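PDB 3EWN: ThiJ/PfpI family protein, which is of unknown function but belongs to the DJ-1/PfpI family, a glutaminase-like alpha/beta group that includes hydrolases, hydratases and stress-response proteins. Local coordinates for residues Asn16-Met21 against Asp191-Glu196; Met37-Pro42 against Val87-Gly92; Lys140-Trp145 against Arg162-Arg167. All coordinates share one frame; numbering follows the deposited sequence.

Contact 1. Residues Asn16-Met21 against Asp191-Glu196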
loop_
_atom_site.group_PDB
_atom_site.type_symbol
_atom_site.label_atom_id
_atom_site.label_comp_id
_atom_site.label_asym_id
_atom_site.label_seq_id
_atom_site.Cartn_x
_atom_site.Cartn_y
_atom_site.Cartn_z
ATOM N N ASN A 16 22.045 -15.138 -14.502
ATOM C CA ASN A 16 22.035 -14.942 -15.949
ATOM C C ASN A 16 20.773 -15.389 -16.695
ATOM O O ASN A 16 20.539 -14.955 -17.824
ATOM C CB ASN A 16 23.253 -15.629 -16.569
ATOM C CG ASN A 16 23.322 -17.101 -16.227
ATOM O OD1 ASN A 16 22.464 -17.887 -16.635
ATOM N ND2 ASN A 16 24.341 -17.484 -15.464
ATOM N N LYS A 17 19.958 -16.243 -16.083
ATOM C CA LYS A 17 18.747 -16.714 -16.751
ATOM C C LYS A 17 17.450 -16.084 -16.250
ATOM O O LYS A 17 16.380 -16.362 -16.787
ATOM C CB LYS A 17 18.647 -18.237 -16.653
ATOM C CG LYS A 17 19.723 -18.974 -17.444
ATOM C CD LYS A 17 19.618 -20.478 -17.262
ATOM C CE LYS A 17 19.761 -20.862 -15.799
ATOM N NZ LYS A 17 21.053 -20.405 -15.216
ATOM N N VAL A 18 17.542 -15.245 -15.222
ATOM C CA VAL A 18 16.357 -14.578 -14.690
ATOM C C VAL A 18 15.837 -13.605 -15.749
ATOM O O VAL A 18 16.611 -12.844 -16.327
ATOM C CB VAL A 18 16.689 -13.770 -13.410
ATOM C CG1 VAL A 18 15.457 -13.021 -12.928
ATOM C CG2 VAL A 18 17.216 -14.698 -12.326
ATOM N N PRO A 19 14.524 -13.625 -16.029
ATOM C CA PRO A 19 13.975 -12.709 -17.034
ATOM C C PRO A 19 13.855 -11.278 -16.502
ATOM O O PRO A 19 12.763 -10.808 -16.177
ATOM C CB PRO A 19 12.620 -13.336 -17.365
ATOM C CG PRO A 19 12.224 -13.968 -16.073
ATOM C CD PRO A 19 13.510 -14.604 -15.599
ATOM N N TRP A 20 14.991 -10.590 -16.418
ATOM C CA TRP A 20 15.036 -9.222 -15.909
ATOM C C TRP A 20 14.155 -8.250 -16.680
ATOM O O TRP A 20 13.464 -7.425 -16.080
ATOM C CB TRP A 20 16.482 -8.709 -15.905
ATOM C CG TRP A 20 17.365 -9.487 -14.984
ATOM C CD1 TRP A 20 18.441 -10.258 -15.327
ATOM C CD2 TRP A 20 17.204 -9.629 -13.570
ATOM N NE1 TRP A 20 18.955 -10.876 -14.210
ATOM C CE2 TRP A 20 18.214 -10.505 -13.119
ATOM C CE3 TRP A 20 16.298 -9.101 -12.638
ATOM C CZ2 TRP A 20 18.344 -10.868 -11.775
ATOM C CZ3 TRP A 20 16.427 -9.463 -11.303
ATOM C CH2 TRP A 20 17.444 -10.341 -10.884
HETATM N N MSE A 21 14.187 -8.348 -18.006
HETATM C CA MSE A 21 13.397 -7.468 -18.863
HETATM C C MSE A 21 12.074 -8.073 -19.303
HETATM O O MSE A 21 11.952 -9.282 -19.498
HETATM C CB MSE A 21 14.191 -7.071 -20.114
HETATM C CG MSE A 21 15.130 -5.892 -19.943
HETATM SE SE MSE A 21 14.198 -4.270 -19.452
HETATM C CE MSE A 21 12.925 -4.215 -20.856
ATOM N N ASP A 191 9.597 -14.963 -13.150
ATOM C CA ASP A 191 9.852 -16.272 -12.555
ATOM C C ASP A 191 9.946 -16.124 -11.042
ATOM O O ASP A 191 9.857 -15.015 -10.525
ATOM C CB ASP A 191 11.103 -16.955 -13.154
ATOM C CG ASP A 191 12.414 -16.326 -12.716
ATOM O OD1 ASP A 191 12.419 -15.430 -11.847
ATOM O OD2 ASP A 191 13.461 -16.752 -13.253
ATOM N N GLN A 192 10.105 -17.229 -10.326
ATOM C CA GLN A 192 10.151 -17.150 -8.871
ATOM C C GLN A 192 11.325 -16.359 -8.316
ATOM O O GLN A 192 11.195 -15.664 -7.307
ATOM C CB GLN A 192 10.154 -18.550 -8.261
ATOM C CG GLN A 192 10.028 -18.524 -6.749
ATOM C CD GLN A 192 9.813 -19.896 -6.160
ATOM O OE1 GLN A 192 9.154 -20.741 -6.762
ATOM N NE2 GLN A 192 10.342 -20.118 -4.962
ATOM N N THR A 193 12.478 -16.465 -8.964
ATOM C CA THR A 193 13.649 -15.743 -8.490
ATOM C C THR A 193 13.419 -14.238 -8.554
ATOM O O THR A 193 13.807 -13.501 -7.642
ATOM C CB THR A 193 14.891 -16.093 -9.314
ATOM O OG1 THR A 193 15.111 -17.508 -9.255
ATOM C CG2 THR A 193 16.115 -15.371 -8.759
ATOM N N TYR A 194 12.794 -13.782 -9.634
ATOM C CA TYR A 194 12.522 -12.358 -9.789
ATOM C C TYR A 194 11.603 -11.939 -8.646
ATOM O O TYR A 194 11.821 -10.912 -8.003
ATOM C CB TYR A 194 11.843 -12.090 -11.133
ATOM C CG TYR A 194 11.813 -10.631 -11.536
ATOM C CD1 TYR A 194 12.618 -10.163 -12.572
ATOM C CD2 TYR A 194 10.989 -9.719 -10.881
ATOM C CE1 TYR A 194 12.606 -8.828 -12.948
ATOM C CE2 TYR A 194 10.969 -8.374 -11.250
ATOM C CZ TYR A 194 11.780 -7.939 -12.283
ATOM O OH TYR A 194 11.759 -6.619 -12.666
ATOM N N ALA A 195 10.580 -12.749 -8.386
ATOM C CA ALA A 195 9.631 -12.454 -7.316
ATOM C C ALA A 195 10.324 -12.393 -5.960
ATOM O O ALA A 195 10.003 -11.548 -5.126
ATOM C CB ALA A 195 8.526 -13.510 -7.286
ATOM N N GLU A 196 11.273 -13.295 -5.737
ATOM C CA GLU A 196 11.989 -13.320 -4.468
ATOM C C GLU A 196 12.819 -12.048 -4.308
ATOM O O GLU A 196 12.952 -11.525 -3.202
ATOM C CB GLU A 196 12.861 -14.571 -4.388
ATOM C CG GLU A 196 12.037 -15.857 -4.395
ATOM C CD GLU A 196 12.894 -17.105 -4.476
ATOM O OE1 GLU A 196 13.973 -17.037 -5.101
ATOM O OE2 GLU A 196 12.483 -18.154 -3.925
#
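W20 and Y194 bring their rings together obliquely, with planes 46° apart and W20 CE3 3.7 Å from Y194 CE1. They meet at the N-capped start of helix 192-201, packed against a loop that leads to strand 25-29. One face of the indole is taken by V18 CG1, which sits over its centre 3.6 Å above the plane. The same methyl reaches the edge of the phenol ring near its plane, at 4.0 Å from Y194 CD1, and is thus shared by the two aromatic groups. Also at that edge are the CA and O of W20, the carbonyl oxygen 3.5 Å from Y194 CE1.

P19 is the centre of an inverse gamma turn, closed by W20 N donating to V18 O; through this turn V18 and P19 meet D191, while the W20 ring reaches Y194. The second methyl of V18, CG2, packs on the CG2 of T193. Beyond the segments, Y194 OH is fixed by S48 O and M50 N, and the W20 NE1 bonds to M15 O.

D191 is the N-cap. Its CG stands between its own backbone N and carbonyl carbon (chi1 72°), with Y194 N donating to D191 OD1 almost in line with its C-O bond (2.8 Å, N-H...O 164°). The other carboxylate oxygen, D191 OD2, lies 3.2 Å from P19 CD.

Contact 2. Residues Met37-Pro42 against Val87-Gly92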
loop_
_atom_site.group_PDB
_atom_site.type_symbol
_atom_site.label_atom_id
_atom_site.label_comp_id
_atom_site.label_asym_id
_atom_site.label_seq_id
_atom_site.Cartn_x
_atom_site.Cartn_y
_atom_site.Cartn_z
HETATM N N MSE A 37 -5.106 1.309 -0.700
HETATM C CA MSE A 37 -4.205 0.178 -0.465
HETATM C C MSE A 37 -4.510 -0.943 -1.474
HETATM O O MSE A 37 -3.628 -1.713 -1.852
HETATM C CB MSE A 37 -4.365 -0.337 0.974
HETATM C CG MSE A 37 -3.445 -1.501 1.353
HETATM SE SE MSE A 37 -1.547 -1.222 1.102
HETATM C CE MSE A 37 -1.050 -3.048 0.901
ATOM N N ASP A 38 -5.765 -1.027 -1.905
ATOM C CA ASP A 38 -6.173 -2.048 -2.873
ATOM C C ASP A 38 -5.389 -1.897 -4.162
ATOM O O ASP A 38 -5.078 -2.878 -4.834
ATOM C CB ASP A 38 -7.665 -1.917 -3.194
ATOM C CG ASP A 38 -8.543 -2.384 -2.067
ATOM O OD1 ASP A 38 -8.032 -2.532 -0.935
ATOM O OD2 ASP A 38 -9.751 -2.594 -2.315
ATOM N N LEU A 39 -5.089 -0.650 -4.504
ATOM C CA LEU A 39 -4.344 -0.331 -5.712
ATOM C C LEU A 39 -2.836 -0.428 -5.506
ATOM O O LEU A 39 -2.132 -1.054 -6.297
ATOM C CB LEU A 39 -4.687 1.091 -6.168
ATOM C CG LEU A 39 -3.861 1.695 -7.308
ATOM C CD1 LEU A 39 -4.209 1.007 -8.614
ATOM C CD2 LEU A 39 -4.141 3.182 -7.406
ATOM N N VAL A 40 -2.352 0.187 -4.431
ATOM C CA VAL A 40 -0.923 0.235 -4.139
ATOM C C VAL A 40 -0.228 -1.069 -3.750
ATOM O O VAL A 40 0.947 -1.253 -4.063
ATOM C CB VAL A 40 -0.643 1.324 -3.079
ATOM C CG1 VAL A 40 0.815 1.301 -2.653
ATOM C CG2 VAL A 40 -0.997 2.691 -3.665
ATOM N N GLY A 41 -0.927 -1.968 -3.062
ATOM C CA GLY A 41 -0.301 -3.234 -2.715
ATOM C C GLY A 41 0.147 -3.859 -4.025
ATOM O O GLY A 41 1.317 -4.200 -4.197
ATOM N N PRO A 42 -0.779 -4.032 -4.978
ATOM C CA PRO A 42 -0.416 -4.622 -6.269
ATOM C C PRO A 42 0.552 -3.729 -7.052
ATOM O O PRO A 42 1.498 -4.217 -7.666
ATOM C CB PRO A 42 -1.764 -4.761 -6.974
ATOM C CG PRO A 42 -2.704 -5.011 -5.839
ATOM C CD PRO A 42 -2.240 -4.014 -4.802
ATOM N N VAL A 87 -2.288 -7.385 -18.442
ATOM C CA VAL A 87 -3.094 -7.455 -17.227
ATOM C C VAL A 87 -4.121 -6.336 -17.096
ATOM O O VAL A 87 -3.815 -5.168 -17.326
ATOM C CB VAL A 87 -2.209 -7.400 -15.962
ATOM C CG1 VAL A 87 -3.089 -7.474 -14.715
ATOM C CG2 VAL A 87 -1.201 -8.535 -15.972
ATOM N N LEU A 88 -5.344 -6.710 -16.735
ATOM C CA LEU A 88 -6.416 -5.745 -16.495
ATOM C C LEU A 88 -6.650 -5.920 -15.002
ATOM O O LEU A 88 -6.782 -7.047 -14.532
ATOM C CB LEU A 88 -7.683 -6.109 -17.272
ATOM C CG LEU A 88 -8.907 -5.213 -17.012
ATOM C CD1 LEU A 88 -8.593 -3.752 -17.357
ATOM C CD2 LEU A 88 -10.078 -5.710 -17.837
ATOM N N PHE A 89 -6.698 -4.821 -14.255
ATOM C CA PHE A 89 -6.859 -4.906 -12.805
ATOM C C PHE A 89 -7.853 -3.905 -12.237
ATOM O O PHE A 89 -7.910 -2.764 -12.684
ATOM C CB PHE A 89 -5.495 -4.676 -12.139
ATOM C CG PHE A 89 -5.566 -4.461 -10.650
ATOM C CD1 PHE A 89 -5.472 -5.536 -9.771
ATOM C CD2 PHE A 89 -5.731 -3.182 -10.128
ATOM C CE1 PHE A 89 -5.535 -5.338 -8.392
ATOM C CE2 PHE A 89 -5.798 -2.973 -8.751
ATOM C CZ PHE A 89 -5.700 -4.053 -7.881
ATOM N N ALA A 90 -8.616 -4.336 -11.232
ATOM C CA ALA A 90 -9.576 -3.450 -10.578
ATOM C C ALA A 90 -9.455 -3.535 -9.062
ATOM O O ALA A 90 -9.471 -4.629 -8.492
ATOM C CB ALA A 90 -10.998 -3.798 -10.994
ATOM N N PRO A 91 -9.310 -2.378 -8.392
ATOM C CA PRO A 91 -9.195 -2.328 -6.932
ATOM C C PRO A 91 -10.590 -2.249 -6.322
ATOM O O PRO A 91 -11.580 -2.065 -7.042
ATOM C CB PRO A 91 -8.397 -1.052 -6.695
ATOM C CG PRO A 91 -8.944 -0.141 -7.761
ATOM C CD PRO A 91 -8.991 -1.065 -8.983
ATOM N N GLY A 92 -10.654 -2.370 -4.999
ATOM C CA GLY A 92 -11.923 -2.315 -4.296
ATOM C C GLY A 92 -12.241 -1.007 -3.583
ATOM O O GLY A 92 -11.659 0.041 -3.864
#
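F89 and D38 carry most of this contact, and they meet directly: the carbonyl oxygen D38 O approaches the edge of the phenyl ring near its plane, 3.3 Å from F89 CZ. F89 CG is anti to its backbone N (chi1 168°), on a side chain that leaves strand 87-90 toward helix 36-46. The P42 and F89 side chains cross at about a right angle, P42 CG lying 3.8 Å from F89 CZ. L39 adds a looser contact, its CD1 4.3 Å from F89 CE2.

The carboxylate end of D38 turns to the loop that follows the strand. D38 OD2 takes a weak hydrogen bond from G92 N, 2.8 Å long but bent to 123° at the hydrogen. D38 CB packs on P91 CB at 3.7 Å, and P91 CB also lies against L39, at its backbone N and CB.

This is helix-on-sheet packing of the alpha/beta sandwich of the DJ-1/PfpI family. The strand lies between 25-29 and 119-123 in the sheet; the axes of segments 37-42 and 87-90 run roughly antiparallel, N-to-C directions 148° apart, with a closest approach of 9.8 Å. M28 and V123 of those flanking strands touch both F89 and P42. D38 also touches C124, whose place just after strand 119-123 is consistent with the nucleophile elbow of this family, and a glycerol, probably from the crystallisation liquor, lies about 5 Å from the D38 side chain and may mark a pocket.

P42 has no N-H to return to D38 O, so the helix kinks, and D38 O stays buried with no hydrogen-bonding partner in the model; the aromatic C-H edge of F89 is what faces it, probably a mild electrostatic compensation for the missing bond.

Contact 3. Residues Lys140-Trp145 against Arg162-Arg167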
loop_
_atom_site.group_PDB
_atom_site.type_symbol
_atom_site.label_atom_id
_atom_site.label_comp_id
_atom_site.label_asym_id
_atom_site.label_seq_id
_atom_site.Cartn_x
_atom_site.Cartn_y
_atom_site.Cartn_z
ATOM N N LYS A 140 -14.082 -19.139 -10.615
ATOM C CA LYS A 140 -13.938 -19.090 -9.168
ATOM C C LYS A 140 -13.282 -17.741 -8.905
ATOM O O LYS A 140 -12.442 -17.288 -9.685
ATOM C CB LYS A 140 -13.016 -20.212 -8.673
ATOM C CG LYS A 140 -13.651 -21.582 -8.658
ATOM C CD LYS A 140 -12.617 -22.661 -8.355
ATOM C CE LYS A 140 -11.927 -22.441 -7.019
ATOM N NZ LYS A 140 -10.865 -23.466 -6.791
ATOM N N ALA A 141 -13.667 -17.094 -7.815
ATOM C CA ALA A 141 -13.093 -15.800 -7.485
ATOM C C ALA A 141 -13.363 -15.461 -6.034
ATOM O O ALA A 141 -14.332 -15.940 -5.444
ATOM C CB ALA A 141 -13.676 -14.719 -8.394
ATOM N N THR A 142 -12.494 -14.640 -5.459
ATOM C CA THR A 142 -12.653 -14.229 -4.074
ATOM C C THR A 142 -12.919 -12.728 -4.038
ATOM O O THR A 142 -13.048 -12.091 -5.081
ATOM C CB THR A 142 -11.397 -14.579 -3.236
ATOM O OG1 THR A 142 -11.636 -14.251 -1.860
ATOM C CG2 THR A 142 -10.185 -13.811 -3.728
ATOM N N SER A 143 -13.017 -12.167 -2.842
ATOM C CA SER A 143 -13.282 -10.740 -2.694
ATOM C C SER A 143 -13.124 -10.421 -1.215
ATOM O O SER A 143 -12.650 -11.257 -0.451
ATOM C CB SER A 143 -14.715 -10.439 -3.139
ATOM O OG SER A 143 -14.939 -9.048 -3.289
ATOM N N HIS A 144 -13.502 -9.213 -0.808
ATOM C CA HIS A 144 -13.432 -8.871 0.610
ATOM C C HIS A 144 -14.463 -9.789 1.261
ATOM O O HIS A 144 -15.455 -10.170 0.624
ATOM C CB HIS A 144 -13.804 -7.401 0.826
ATOM C CG HIS A 144 -13.602 -6.926 2.234
ATOM N ND1 HIS A 144 -14.555 -7.081 3.220
ATOM C CD2 HIS A 144 -12.544 -6.321 2.828
ATOM C CE1 HIS A 144 -14.093 -6.592 4.358
ATOM N NE2 HIS A 144 -12.876 -6.124 4.148
ATOM N N TRP A 145 -14.249 -10.160 2.516
ATOM C CA TRP A 145 -15.193 -11.057 3.162
ATOM C C TRP A 145 -16.609 -10.506 3.276
ATOM O O TRP A 145 -17.564 -11.273 3.386
ATOM C CB TRP A 145 -14.688 -11.482 4.546
ATOM C CG TRP A 145 -14.363 -10.359 5.485
ATOM C CD1 TRP A 145 -13.123 -9.863 5.770
ATOM C CD2 TRP A 145 -15.287 -9.626 6.303
ATOM N NE1 TRP A 145 -13.214 -8.871 6.721
ATOM C CE2 TRP A 145 -14.531 -8.705 7.062
ATOM C CE3 TRP A 145 -16.677 -9.659 6.467
ATOM C CZ2 TRP A 145 -15.123 -7.824 7.975
ATOM C CZ3 TRP A 145 -17.266 -8.782 7.377
ATOM C CH2 TRP A 145 -16.488 -7.878 8.118
ATOM N N ARG A 162 -7.298 -16.463 0.100
ATOM C CA ARG A 162 -6.714 -15.128 0.013
ATOM C C ARG A 162 -6.408 -14.744 -1.432
ATOM O O ARG A 162 -6.532 -13.579 -1.821
ATOM C CB ARG A 162 -5.441 -15.064 0.855
ATOM C CG ARG A 162 -4.957 -13.648 1.127
ATOM C CD ARG A 162 -3.893 -13.662 2.204
ATOM N NE ARG A 162 -3.367 -12.339 2.521
ATOM C CZ ARG A 162 -4.044 -11.386 3.157
ATOM N NH1 ARG A 162 -5.297 -11.588 3.545
ATOM N NH2 ARG A 162 -3.447 -10.239 3.447
ATOM N N VAL A 163 -5.996 -15.733 -2.217
ATOM C CA VAL A 163 -5.694 -15.530 -3.629
ATOM C C VAL A 163 -6.297 -16.704 -4.383
ATOM O O VAL A 163 -6.040 -17.857 -4.049
ATOM C CB VAL A 163 -4.173 -15.492 -3.899
ATOM C CG1 VAL A 163 -3.917 -15.341 -5.393
ATOM C CG2 VAL A 163 -3.535 -14.341 -3.133
ATOM N N VAL A 164 -7.103 -16.407 -5.397
ATOM C CA VAL A 164 -7.753 -17.452 -6.178
ATOM C C VAL A 164 -7.437 -17.333 -7.658
ATOM O O VAL A 164 -7.560 -16.255 -8.242
ATOM C CB VAL A 164 -9.295 -17.388 -6.016
ATOM C CG1 VAL A 164 -9.961 -18.441 -6.901
ATOM C CG2 VAL A 164 -9.677 -17.595 -4.563
ATOM N N ARG A 165 -7.007 -18.438 -8.263
ATOM C CA ARG A 165 -6.735 -18.433 -9.687
ATOM C C ARG A 165 -7.585 -19.480 -10.388
ATOM O O ARG A 165 -7.670 -20.621 -9.955
ATOM C CB ARG A 165 -5.262 -18.708 -9.997
ATOM C CG ARG A 165 -5.025 -18.736 -11.505
ATOM C CD ARG A 165 -3.576 -18.932 -11.912
ATOM N NE ARG A 165 -3.467 -18.906 -13.369
ATOM C CZ ARG A 165 -2.331 -19.038 -14.044
ATOM N NH1 ARG A 165 -1.187 -19.208 -13.397
ATOM N NH2 ARG A 165 -2.340 -18.993 -15.371
ATOM N N ASP A 166 -8.236 -19.069 -11.465
ATOM C CA ASP A 166 -9.058 -19.970 -12.259
ATOM C C ASP A 166 -8.758 -19.562 -13.693
ATOM O O ASP A 166 -9.238 -18.530 -14.166
ATOM C CB ASP A 166 -10.537 -19.763 -11.943
ATOM C CG ASP A 166 -11.442 -20.686 -12.743
ATOM O OD1 ASP A 166 -10.935 -21.426 -13.614
ATOM O OD2 ASP A 166 -12.664 -20.662 -12.503
ATOM N N ARG A 167 -7.963 -20.374 -14.379
ATOM C CA ARG A 167 -7.574 -20.069 -15.742
ATOM C C ARG A 167 -6.856 -18.717 -15.729
ATOM O O ARG A 167 -5.882 -18.547 -14.994
ATOM C CB ARG A 167 -8.809 -20.068 -16.649
ATOM C CG ARG A 167 -9.279 -21.490 -16.992
ATOM C CD ARG A 167 -10.734 -21.517 -17.435
ATOM N NE ARG A 167 -11.638 -21.354 -16.300
ATOM C CZ ARG A 167 -12.943 -21.146 -16.409
ATOM N NH1 ARG A 167 -13.685 -21.013 -15.317
ATOM N NH2 ARG A 167 -13.505 -21.061 -17.612
HETATM O O HOH W 1 -10.296 -15.444 -9.590
#
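K140 meets D166 through its backbone: K140 N donates to D166 OD2 at 2.8 Å along a nearly straight line (165°), using the anti lone pair of the oxygen. D166 CG is anti to its own backbone N (chi1 -180°), on a side chain directed at K140. V164 fills the next place, spreading its two methyls over the opposing chain: CG2 lies 3.7 Å from T142 CB, while CG1 rests 3.9 Å from K140 O. A water 2.8 Å from K140 O and 3.2 Å from V164 O lies between the two backbones.

The second shell fixes these groups. R167 grips the D166 carboxylate side-on, NE to OD1 at 2.8 Å and NH1 to OD2, both from above its plane, so that OD2 accepts two bonds. T142 OG1 is tied to A161 O and its backbone N to T171 OG1.

Strand 163-166 ends the main sheet, pairing with antiparallel 169-172, whereas strand 140-141 pairs with 157-158 in a small parallel sheet. V164 and D166 turn to that small sheet, while R162 and R165 point away from it and form salt bridges with D180 and E188 of helix 177-189.

Overall arrangement
Contacts 2 and 3 both reach the seven-stranded mixed sheet: contact 2 through its central strand 87-90, contact 3 through its outermost strand 163-166. Their centres are 14 Å apart and they follow each other along the chain, one closing before the other opens. Contact 1 joins the N-terminal loop to helix 192-201, enclosing both in sequence; its centre lies 23 Å from contact 2 and 25 Å from contact 3. Helix 177-189 relates all three, since residues of each contact pack against it. In all three, segments drawn from sheet core, sheet edge and peripheral helix have residues that reach the second subunit of the assembly.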